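Local coordinates for protein gluconate kinase (Lactobacillus acidophilus, PDB 3LL3) that probably phosphorylates a sugar or sugar acid such as xylulose or gluconate at the expense of ATP, at residues P328-L340 and Y471-L485. Residues are numbered along the deposited sequence; the frame is centred on the assembly and turned at random.
Sequences PAGSRNLIFLPYL and YQKLFPLYCEIRNAL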
ATOM      1  N   PRO A 328       7.999  -2.089 -16.451  1.00 26.82           N
ATOM      2  CA  PRO A 328       7.059  -2.371 -17.541  1.00 27.74           C
ATOM      3  C   PRO A 328       5.706  -1.717 -17.288  1.00 29.32           C
ATOM      4  O   PRO A 328       5.353  -1.456 -16.136  1.00 28.06           O
ATOM      5  CB  PRO A 328       6.911  -3.893 -17.497  1.00 26.76           C
ATOM      6  CG  PRO A 328       7.198  -4.249 -16.053  1.00 28.53           C
ATOM      7  CD  PRO A 328       8.228  -3.259 -15.584  1.00 28.50           C
ATOM      8  N   ALA A 329       4.976  -1.444 -18.363  1.00 28.61           N
ATOM      9  CA  ALA A 329       3.610  -0.972 -18.276  1.00 27.70           C
ATOM     10  C   ALA A 329       2.823  -1.889 -17.345  1.00 27.10           C
ATOM     11  O   ALA A 329       2.791  -3.105 -17.537  1.00 26.86           O
ATOM     12  CB  ALA A 329       2.978  -0.960 -19.672  1.00 30.15           C
ATOM     13  N   GLY A 330       2.191  -1.301 -16.333  1.00 26.24           N
ATOM     14  CA  GLY A 330       1.376  -2.059 -15.403  1.00 25.25           C
ATOM     15  C   GLY A 330       2.117  -2.295 -14.101  1.00 24.63           C
ATOM     16  O   GLY A 330       1.542  -2.809 -13.145  1.00 25.38           O
ATOM     17  N   SER A 331       3.396  -1.926 -14.076  1.00 22.80           N
ATOM     18  CA  SER A 331       4.240  -2.026 -12.883  1.00 25.99           C
ATOM     19  C   SER A 331       4.217  -3.414 -12.220  1.00 27.69           C
ATOM     20  O   SER A 331       4.262  -3.527 -10.987  1.00 26.70           O
ATOM     21  CB  SER A 331       3.854  -0.955 -11.853  1.00 24.49           C
ATOM     22  OG  SER A 331       3.880   0.361 -12.404  1.00 26.36           O
ATOM     23  N   ARG A 332       4.142  -4.455 -13.037  1.00 25.02           N
ATOM     24  CA  ARG A 332       4.034  -5.826 -12.539  1.00 27.44           C
ATOM     25  C   ARG A 332       2.861  -5.982 -11.583  1.00 29.07           C
ATOM     26  O   ARG A 332       2.949  -6.685 -10.566  1.00 27.36           O
ATOM     27  CB  ARG A 332       5.334  -6.255 -11.861  1.00 28.03           C
ATOM     28  CG  ARG A 332       6.570  -6.056 -12.730  1.00 29.14           C
ATOM     29  CD  ARG A 332       7.794  -6.688 -12.082  1.00 30.60           C
ATOM     30  NE  ARG A 332       9.011  -6.245 -12.743  1.00 31.83           N
ATOM     31  CZ  ARG A 332       9.555  -6.877 -13.777  1.00 37.43           C
ATOM     32  NH1 ARG A 332       8.988  -7.990 -14.245  1.00 38.35           N
ATOM     33  NH2 ARG A 332      10.661  -6.408 -14.335  1.00 39.04           N
ATOM     34  N   ASN A 333       1.757  -5.320 -11.916  1.00 27.18           N
ATOM     35  CA  ASN A 333       0.527  -5.461 -11.170  1.00 26.94           C
ATOM     36  C   ASN A 333       0.545  -4.775  -9.815  1.00 28.03           C
ATOM     37  O   ASN A 333      -0.285  -5.075  -8.960  1.00 30.83           O
ATOM     38  CB  ASN A 333       0.173  -6.939 -10.993  1.00 31.17           C
ATOM     39  CG  ASN A 333      -0.527  -7.516 -12.200  1.00 38.92           C
ATOM     40  OD1 ASN A 333      -0.911  -6.788 -13.130  1.00 35.31           O
ATOM     41  ND2 ASN A 333      -0.701  -8.835 -12.198  1.00 39.95           N
ATOM     42  N   LEU A 334       1.475  -3.857  -9.605  1.00 26.34           N
ATOM     43  CA  LEU A 334       1.442  -3.092  -8.374  1.00 25.33           C
ATOM     44  C   LEU A 334       0.357  -2.010  -8.484  1.00 26.06           C
ATOM     45  O   LEU A 334       0.326  -1.259  -9.449  1.00 23.77           O
ATOM     46  CB  LEU A 334       2.814  -2.489  -8.084  1.00 24.32           C
ATOM     47  CG  LEU A 334       2.887  -1.603  -6.837  1.00 26.18           C
ATOM     48  CD1 LEU A 334       2.513  -2.407  -5.582  1.00 25.25           C
ATOM     49  CD2 LEU A 334       4.264  -0.991  -6.713  1.00 23.46           C
ATOM     50  N   ILE A 335      -0.540  -1.947  -7.502  1.00 24.24           N
ATOM     51  CA  ILE A 335      -1.581  -0.925  -7.466  1.00 22.83           C
ATOM     52  C   ILE A 335      -1.240   0.209  -6.490  1.00 24.85           C
ATOM     53  O   ILE A 335      -0.855  -0.039  -5.338  1.00 22.19           O
ATOM     54  CB  ILE A 335      -2.942  -1.515  -7.063  1.00 24.16           C
ATOM     55  CG1 ILE A 335      -3.455  -2.459  -8.153  1.00 24.99           C
ATOM     56  CG2 ILE A 335      -3.961  -0.378  -6.783  1.00 22.45           C
ATOM     57  CD1 ILE A 335      -3.471  -1.839  -9.539  1.00 24.18           C
ATOM     58  N   PHE A 336      -1.384   1.447  -6.960  1.00 22.03           N
ATOM     59  CA  PHE A 336      -1.251   2.622  -6.115  1.00 19.95           C
ATOM     60  C   PHE A 336      -2.572   3.375  -6.102  1.00 23.83           C
ATOM     61  O   PHE A 336      -2.971   3.941  -7.128  1.00 19.39           O
ATOM     62  CB  PHE A 336      -0.139   3.549  -6.610  1.00 19.61           C
ATOM     63  CG  PHE A 336       0.043   4.790  -5.765  1.00 19.43           C
ATOM     64  CD1 PHE A 336       0.596   4.714  -4.489  1.00 20.59           C
ATOM     65  CD2 PHE A 336      -0.325   6.035  -6.246  1.00 20.18           C
ATOM     66  CE1 PHE A 336       0.774   5.864  -3.713  1.00 19.33           C
ATOM     67  CE2 PHE A 336      -0.155   7.178  -5.483  1.00 20.09           C
ATOM     68  CZ  PHE A 336       0.387   7.100  -4.219  1.00 22.15           C
ATOM     69  N   LEU A 337      -3.259   3.364  -4.961  1.00 18.66           N
ATOM     70  CA  LEU A 337      -4.434   4.228  -4.802  1.00 21.16           C
ATOM     71  C   LEU A 337      -3.923   5.604  -4.360  1.00 21.93           C
ATOM     72  O   LEU A 337      -3.287   5.726  -3.319  1.00 20.45           O
ATOM     73  CB  LEU A 337      -5.430   3.648  -3.787  1.00 18.49           C
ATOM     74  CG  LEU A 337      -5.970   2.229  -4.032  1.00 23.10           C
ATOM     75  CD1 LEU A 337      -6.944   1.781  -2.923  1.00 21.28           C
ATOM     76  CD2 LEU A 337      -6.647   2.148  -5.390  1.00 21.89           C
ATOM     77  N   PRO A 338      -4.183   6.646  -5.167  1.00 21.89           N
ATOM     78  CA  PRO A 338      -3.501   7.941  -4.992  1.00 21.49           C
ATOM     79  C   PRO A 338      -4.126   8.885  -3.965  1.00 21.12           C
ATOM     80  O   PRO A 338      -3.749  10.058  -3.933  1.00 22.39           O
ATOM     81  CB  PRO A 338      -3.618   8.595  -6.372  1.00 22.53           C
ATOM     82  CG  PRO A 338      -4.744   7.901  -7.059  1.00 22.53           C
ATOM     83  CD  PRO A 338      -5.082   6.630  -6.331  1.00 21.74           C
ATOM     84  N   TYR A 339      -5.035   8.400  -3.130  1.00 21.87           N
ATOM     85  CA  TYR A 339      -5.835   9.315  -2.317  1.00 23.69           C
ATOM     86  C   TYR A 339      -5.120   9.947  -1.128  1.00 24.57           C
ATOM     87  O   TYR A 339      -5.649   9.928  -0.020  1.00 23.82           O
ATOM     88  CB  TYR A 339      -7.076   8.610  -1.815  1.00 23.64           C
ATOM     89  CG  TYR A 339      -7.744   7.720  -2.826  1.00 22.27           C
ATOM     90  CD1 TYR A 339      -8.113   8.194  -4.077  1.00 20.64           C
ATOM     91  CD2 TYR A 339      -8.072   6.421  -2.498  1.00 21.42           C
ATOM     92  CE1 TYR A 339      -8.770   7.364  -4.985  1.00 22.39           C
ATOM     93  CE2 TYR A 339      -8.696   5.591  -3.389  1.00 23.34           C
ATOM     94  CZ  TYR A 339      -9.054   6.063  -4.628  1.00 23.96           C
ATOM     95  OH  TYR A 339      -9.695   5.196  -5.485  1.00 22.83           O
ATOM     96  N   LEU A 340      -3.957  10.543  -1.359  1.00 23.06           N
ATOM     97  CA  LEU A 340      -3.185  11.159  -0.276  1.00 24.85           C
ATOM     98  C   LEU A 340      -3.932  12.265   0.511  1.00 26.82           C
ATOM     99  O   LEU A 340      -3.910  12.277   1.732  1.00 27.55           O
ATOM    100  CB  LEU A 340      -1.822  11.648  -0.797  1.00 24.68           C
ATOM    101  CG  LEU A 340      -0.663  10.645  -0.615  1.00 26.55           C
ATOM    102  CD1 LEU A 340      -1.015   9.329  -1.231  1.00 24.04           C
ATOM    103  CD2 LEU A 340       0.590  11.182  -1.252  1.00 30.49           C
ATOM    104  N   TYR A 471      -3.434  -2.233 -19.802  1.00 26.55           N
ATOM    105  CA  TYR A 471      -4.123  -1.370 -18.862  1.00 28.95           C
ATOM    106  C   TYR A 471      -5.587  -1.739 -18.738  1.00 28.20           C
ATOM    107  O   TYR A 471      -6.179  -1.612 -17.676  1.00 27.30           O
ATOM    108  CB  TYR A 471      -3.929   0.107 -19.233  1.00 27.25           C
ATOM    109  CG  TYR A 471      -2.529   0.558 -18.906  1.00 26.53           C
ATOM    110  CD1 TYR A 471      -2.058   0.507 -17.593  1.00 26.65           C
ATOM    111  CD2 TYR A 471      -1.661   0.978 -19.901  1.00 27.76           C
ATOM    112  CE1 TYR A 471      -0.770   0.889 -17.283  1.00 27.66           C
ATOM    113  CE2 TYR A 471      -0.369   1.353 -19.605  1.00 27.94           C
ATOM    114  CZ  TYR A 471       0.070   1.312 -18.299  1.00 28.73           C
ATOM    115  OH  TYR A 471       1.357   1.692 -18.022  1.00 27.88           O
ATOM    116  N   GLN A 472      -6.167  -2.207 -19.831  1.00 29.62           N
ATOM    117  CA  GLN A 472      -7.566  -2.606 -19.821  1.00 32.57           C
ATOM    118  C   GLN A 472      -7.777  -3.805 -18.906  1.00 30.64           C
ATOM    119  O   GLN A 472      -8.831  -3.944 -18.269  1.00 32.75           O
ATOM    120  CB  GLN A 472      -8.024  -2.925 -21.241  1.00 34.18           C
ATOM    121  CG  GLN A 472      -9.518  -3.011 -21.415  1.00 40.67           C
ATOM    122  CD  GLN A 472      -9.945  -2.726 -22.850  1.00 49.09           C
ATOM    123  OE1 GLN A 472      -9.179  -2.162 -23.643  1.00 51.30           O
ATOM    124  NE2 GLN A 472     -11.173  -3.114 -23.190  1.00 54.95           N
ATOM    125  N   LYS A 473      -6.773  -4.677 -18.842  1.00 29.63           N
ATOM    126  CA  LYS A 473      -6.842  -5.815 -17.955  1.00 29.91           C
ATOM    127  C   LYS A 473      -6.506  -5.418 -16.515  1.00 32.35           C
ATOM    128  O   LYS A 473      -7.034  -5.993 -15.563  1.00 32.66           O
ATOM    129  CB  LYS A 473      -5.943  -6.962 -18.451  1.00 34.54           C
ATOM    130  CG  LYS A 473      -5.825  -8.099 -17.450  1.00 41.91           C
ATOM    131  CD  LYS A 473      -5.162  -9.347 -18.040  1.00 50.82           C
ATOM    132  CE  LYS A 473      -5.408 -10.570 -17.154  1.00 54.62           C
ATOM    133  NZ  LYS A 473      -5.013 -11.827 -17.839  1.00 59.28           N
ATOM    134  N   LEU A 474      -5.654  -4.413 -16.353  1.00 30.52           N
ATOM    135  CA  LEU A 474      -5.209  -4.015 -15.017  1.00 28.61           C
ATOM    136  C   LEU A 474      -6.181  -3.081 -14.279  1.00 29.78           C
ATOM    137  O   LEU A 474      -6.227  -3.089 -13.046  1.00 26.89           O
ATOM    138  CB  LEU A 474      -3.818  -3.388 -15.080  1.00 28.34           C
ATOM    139  CG  LEU A 474      -3.245  -2.895 -13.747  1.00 28.69           C
ATOM    140  CD1 LEU A 474      -3.087  -4.062 -12.754  1.00 26.94           C
ATOM    141  CD2 LEU A 474      -1.909  -2.192 -14.007  1.00 28.93           C
ATOM    142  N   PHE A 475      -6.954  -2.282 -15.018  1.00 27.16           N
ATOM    143  CA  PHE A 475      -7.920  -1.383 -14.382  1.00 27.64           C
ATOM    144  C   PHE A 475      -8.933  -2.083 -13.458  1.00 28.97           C
ATOM    145  O   PHE A 475      -9.253  -1.570 -12.376  1.00 26.27           O
ATOM    146  CB  PHE A 475      -8.644  -0.492 -15.421  1.00 27.80           C
ATOM    147  CG  PHE A 475      -9.546   0.557 -14.802  1.00 29.08           C
ATOM    148  CD1 PHE A 475      -9.053   1.455 -13.856  1.00 26.73           C
ATOM    149  CD2 PHE A 475     -10.882   0.652 -15.171  1.00 29.99           C
ATOM    150  CE1 PHE A 475      -9.882   2.427 -13.275  1.00 26.83           C
ATOM    151  CE2 PHE A 475     -11.716   1.610 -14.598  1.00 30.06           C
ATOM    152  CZ  PHE A 475     -11.212   2.502 -13.645  1.00 28.76           C
ATOM    153  N   PRO A 476      -9.457  -3.244 -13.879  1.00 28.84           N
ATOM    154  CA  PRO A 476     -10.374  -3.939 -12.967  1.00 28.82           C
ATOM    155  C   PRO A 476      -9.705  -4.302 -11.636  1.00 28.81           C
ATOM    156  O   PRO A 476     -10.369  -4.281 -10.613  1.00 30.23           O
ATOM    157  CB  PRO A 476     -10.735  -5.214 -13.745  1.00 28.33           C
ATOM    158  CG  PRO A 476     -10.649  -4.783 -15.191  1.00 30.21           C
ATOM    159  CD  PRO A 476      -9.446  -3.851 -15.226  1.00 29.62           C
ATOM    160  N   LEU A 477      -8.423  -4.645 -11.651  1.00 27.46           N
ATOM    161  CA  LEU A 477      -7.716  -4.942 -10.405  1.00 26.46           C
ATOM    162  C   LEU A 477      -7.586  -3.673  -9.549  1.00 27.58           C
ATOM    163  O   LEU A 477      -7.741  -3.725  -8.335  1.00 27.28           O
ATOM    164  CB  LEU A 477      -6.335  -5.532 -10.691  1.00 27.20           C
ATOM    165  CG  LEU A 477      -5.418  -5.788  -9.489  1.00 28.82           C
ATOM    166  CD1 LEU A 477      -6.074  -6.714  -8.487  1.00 29.83           C
ATOM    167  CD2 LEU A 477      -4.082  -6.355  -9.963  1.00 29.16           C
ATOM    168  N   TYR A 478      -7.307  -2.536 -10.189  1.00 26.26           N
ATOM    169  CA  TYR A 478      -7.254  -1.256  -9.481  1.00 22.92           C
ATOM    170  C   TYR A 478      -8.579  -1.016  -8.748  1.00 23.85           C
ATOM    171  O   TYR A 478      -8.586  -0.613  -7.590  1.00 22.83           O
ATOM    172  CB  TYR A 478      -6.984  -0.120 -10.471  1.00 23.28           C
ATOM    173  CG  TYR A 478      -7.082   1.285  -9.902  1.00 21.05           C
ATOM    174  CD1 TYR A 478      -5.946   1.960  -9.450  1.00 20.48           C
ATOM    175  CD2 TYR A 478      -8.311   1.927  -9.804  1.00 21.71           C
ATOM    176  CE1 TYR A 478      -6.036   3.254  -8.931  1.00 23.53           C
ATOM    177  CE2 TYR A 478      -8.412   3.210  -9.282  1.00 22.44           C
ATOM    178  CZ  TYR A 478      -7.282   3.869  -8.844  1.00 20.43           C
ATOM    179  OH  TYR A 478      -7.425   5.129  -8.325  1.00 21.22           O
ATOM    180  N   CYS A 479      -9.692  -1.267  -9.431  1.00 23.95           N
ATOM    181  CA  CYS A 479     -11.017  -1.077  -8.852  1.00 25.59           C
ATOM    182  C   CYS A 479     -11.316  -2.088  -7.742  1.00 27.99           C
ATOM    183  O   CYS A 479     -12.049  -1.784  -6.794  1.00 26.25           O
ATOM    184  CB  CYS A 479     -12.091  -1.144  -9.934  1.00 27.77           C
ATOM    185  SG  CYS A 479     -11.982   0.210 -11.112  1.00 27.63           S
ATOM    186  N   GLU A 480     -10.769  -3.291  -7.875  1.00 27.57           N
ATOM    187  CA  GLU A 480     -10.939  -4.303  -6.836  1.00 31.56           C
ATOM    188  C   GLU A 480     -10.274  -3.845  -5.544  1.00 29.33           C
ATOM    189  O   GLU A 480     -10.868  -3.955  -4.478  1.00 28.26           O
ATOM    190  CB  GLU A 480     -10.378  -5.651  -7.274  1.00 33.98           C
ATOM    191  CG  GLU A 480     -11.326  -6.427  -8.172  1.00 42.20           C
ATOM    192  CD  GLU A 480     -12.539  -6.953  -7.422  1.00 49.62           C
ATOM    193  OE1 GLU A 480     -12.343  -7.525  -6.324  1.00 51.07           O
ATOM    194  OE2 GLU A 480     -13.681  -6.790  -7.926  1.00 51.96           O
ATOM    195  N   ILE A 481      -9.053  -3.318  -5.645  1.00 26.63           N
ATOM    196  CA  ILE A 481      -8.305  -2.889  -4.459  1.00 26.95           C
ATOM    197  C   ILE A 481      -8.962  -1.655  -3.823  1.00 26.30           C
ATOM    198  O   ILE A 481      -9.102  -1.552  -2.601  1.00 26.00           O
ATOM    199  CB  ILE A 481      -6.825  -2.605  -4.797  1.00 26.59           C
ATOM    200  CG1 ILE A 481      -6.174  -3.836  -5.439  1.00 27.28           C
ATOM    201  CG2 ILE A 481      -6.058  -2.160  -3.560  1.00 25.40           C
ATOM    202  CD1 ILE A 481      -6.414  -5.147  -4.706  1.00 28.15           C
ATOM    203  N   ARG A 482      -9.399  -0.727  -4.660  1.00 24.14           N
ATOM    204  CA  ARG A 482     -10.144   0.433  -4.170  1.00 26.99           C
ATOM    205  C   ARG A 482     -11.409   0.006  -3.419  1.00 27.11           C
ATOM    206  O   ARG A 482     -11.694   0.498  -2.309  1.00 22.54           O
ATOM    207  CB  ARG A 482     -10.460   1.389  -5.325  1.00 23.66           C
ATOM    208  CG  ARG A 482     -11.609   2.318  -5.093  1.00 29.05           C
ATOM    209  CD  ARG A 482     -12.845   1.788  -5.808  1.00 30.65           C
ATOM    210  NE  ARG A 482     -13.022   2.468  -7.065  1.00 30.52           N
ATOM    211  CZ  ARG A 482     -13.763   2.030  -8.078  1.00 31.62           C
ATOM    212  NH1 ARG A 482     -14.411   0.876  -8.018  1.00 26.18           N
ATOM    213  NH2 ARG A 482     -13.848   2.767  -9.167  1.00 31.10           N
ATOM    214  N   ASN A 483     -12.154  -0.923  -4.014  1.00 25.63           N
ATOM    215  CA  ASN A 483     -13.356  -1.439  -3.382  1.00 27.61           C
ATOM    216  C   ASN A 483     -13.041  -2.099  -2.044  1.00 27.59           C
ATOM    217  O   ASN A 483     -13.777  -1.937  -1.073  1.00 27.42           O
ATOM    218  CB  ASN A 483     -14.076  -2.435  -4.300  1.00 29.02           C
ATOM    219  CG  ASN A 483     -14.698  -1.769  -5.531  1.00 29.91           C
ATOM    220  OD1 ASN A 483     -14.840  -0.541  -5.600  1.00 27.63           O
ATOM    221  ND2 ASN A 483     -15.068  -2.589  -6.512  1.00 32.18           N
ATOM    222  N   ALA A 484     -11.951  -2.856  -2.000  1.00 26.92           N
ATOM    223  CA  ALA A 484     -11.632  -3.642  -0.802  1.00 28.46           C
ATOM    224  C   ALA A 484     -11.351  -2.728   0.377  1.00 26.72           C
ATOM    225  O   ALA A 484     -11.682  -3.044   1.517  1.00 27.34           O
ATOM    226  CB  ALA A 484     -10.443  -4.560  -1.058  1.00 24.72           C
ATOM    227  N   LEU A 485     -10.755  -1.577   0.089  1.00 26.75           N
ATOM    228  CA  LEU A 485     -10.340  -0.637   1.126  1.00 26.59           C
ATOM    229  C   LEU A 485     -11.321   0.513   1.365  1.00 26.56           C
ATOM    230  O   LEU A 485     -11.139   1.274   2.300  1.00 25.68           O
ATOM    231  CB  LEU A 485      -8.947  -0.070   0.806  1.00 24.69           C
ATOM    232  CG  LEU A 485      -7.796  -1.078   0.959  1.00 25.58           C
ATOM    233  CD1 LEU A 485      -6.528  -0.521   0.349  1.00 25.07           C
ATOM    234  CD2 LEU A 485      -7.600  -1.419   2.442  1.00 23.79           C
TER
HETATM  235  O   HOH W   1     -10.074   5.945  -8.008  1.00 25.65           O
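Leu-337 and Tyr-478 show how a strand and a helix can interlock with no hydrogen bond passing directly between them. Methyl CD2 of Leu-337 sits over one face of the Tyr-478 ring, 4.0 Å from its centroid and 22° off the normal, a CH-pi contact displaced toward the rim. The phenol reaches this methyl because its CG stands anti to the backbone N (chi1 172°), swinging the ring alongside the strand; at the ring edge CE1 meets the carbonyl O of Phe-336. The other branch of Leu-337, CD1, lies 3.7 Å from CA of Arg-482 and also touches CD1 of Leu-485. Two residues earlier, the CA-CB bond of Ile-335 heads toward the helix: its CD1 fits 3.8 Å from CA of Tyr-478, between that residue and Leu-474, while CG1 meets CG of Leu-477 and CG1 of Ile-481. In the C-terminal domain of this FGGY kinase, part of the actin-like ATPase superfamily, strand 335-337 pairs antiparallel with strand 354-359, and helix 471-485 crosses it at -50°. Beyond the strand, the hydroxyls of Tyr-339 and Tyr-478 are joined through one water, 2.7 Å from OH of Tyr-339 and 2.8 Å from OH of Tyr-478, lying in the plane of both rings. At the far end, Tyr-471 lays its hydroxyl 3.5 Å from CB of Ala-329 in the type II beta turn 328-331, and Glu-374 of helix 365-388 accepts hydrogen bonds from this OH and from N of Gly-330. A phenylalanine in place of Tyr-471 would probably leave Glu-374 without one of its partners. Within that turn, CA of Gly-330 lies 3.6 Å from CD2 of Leu-474; Asn-333 sets OD1 against CD1 of Leu-474 and gives a hydrogen bond from ND2 to the backbone O of Phe-492 of the second subunit.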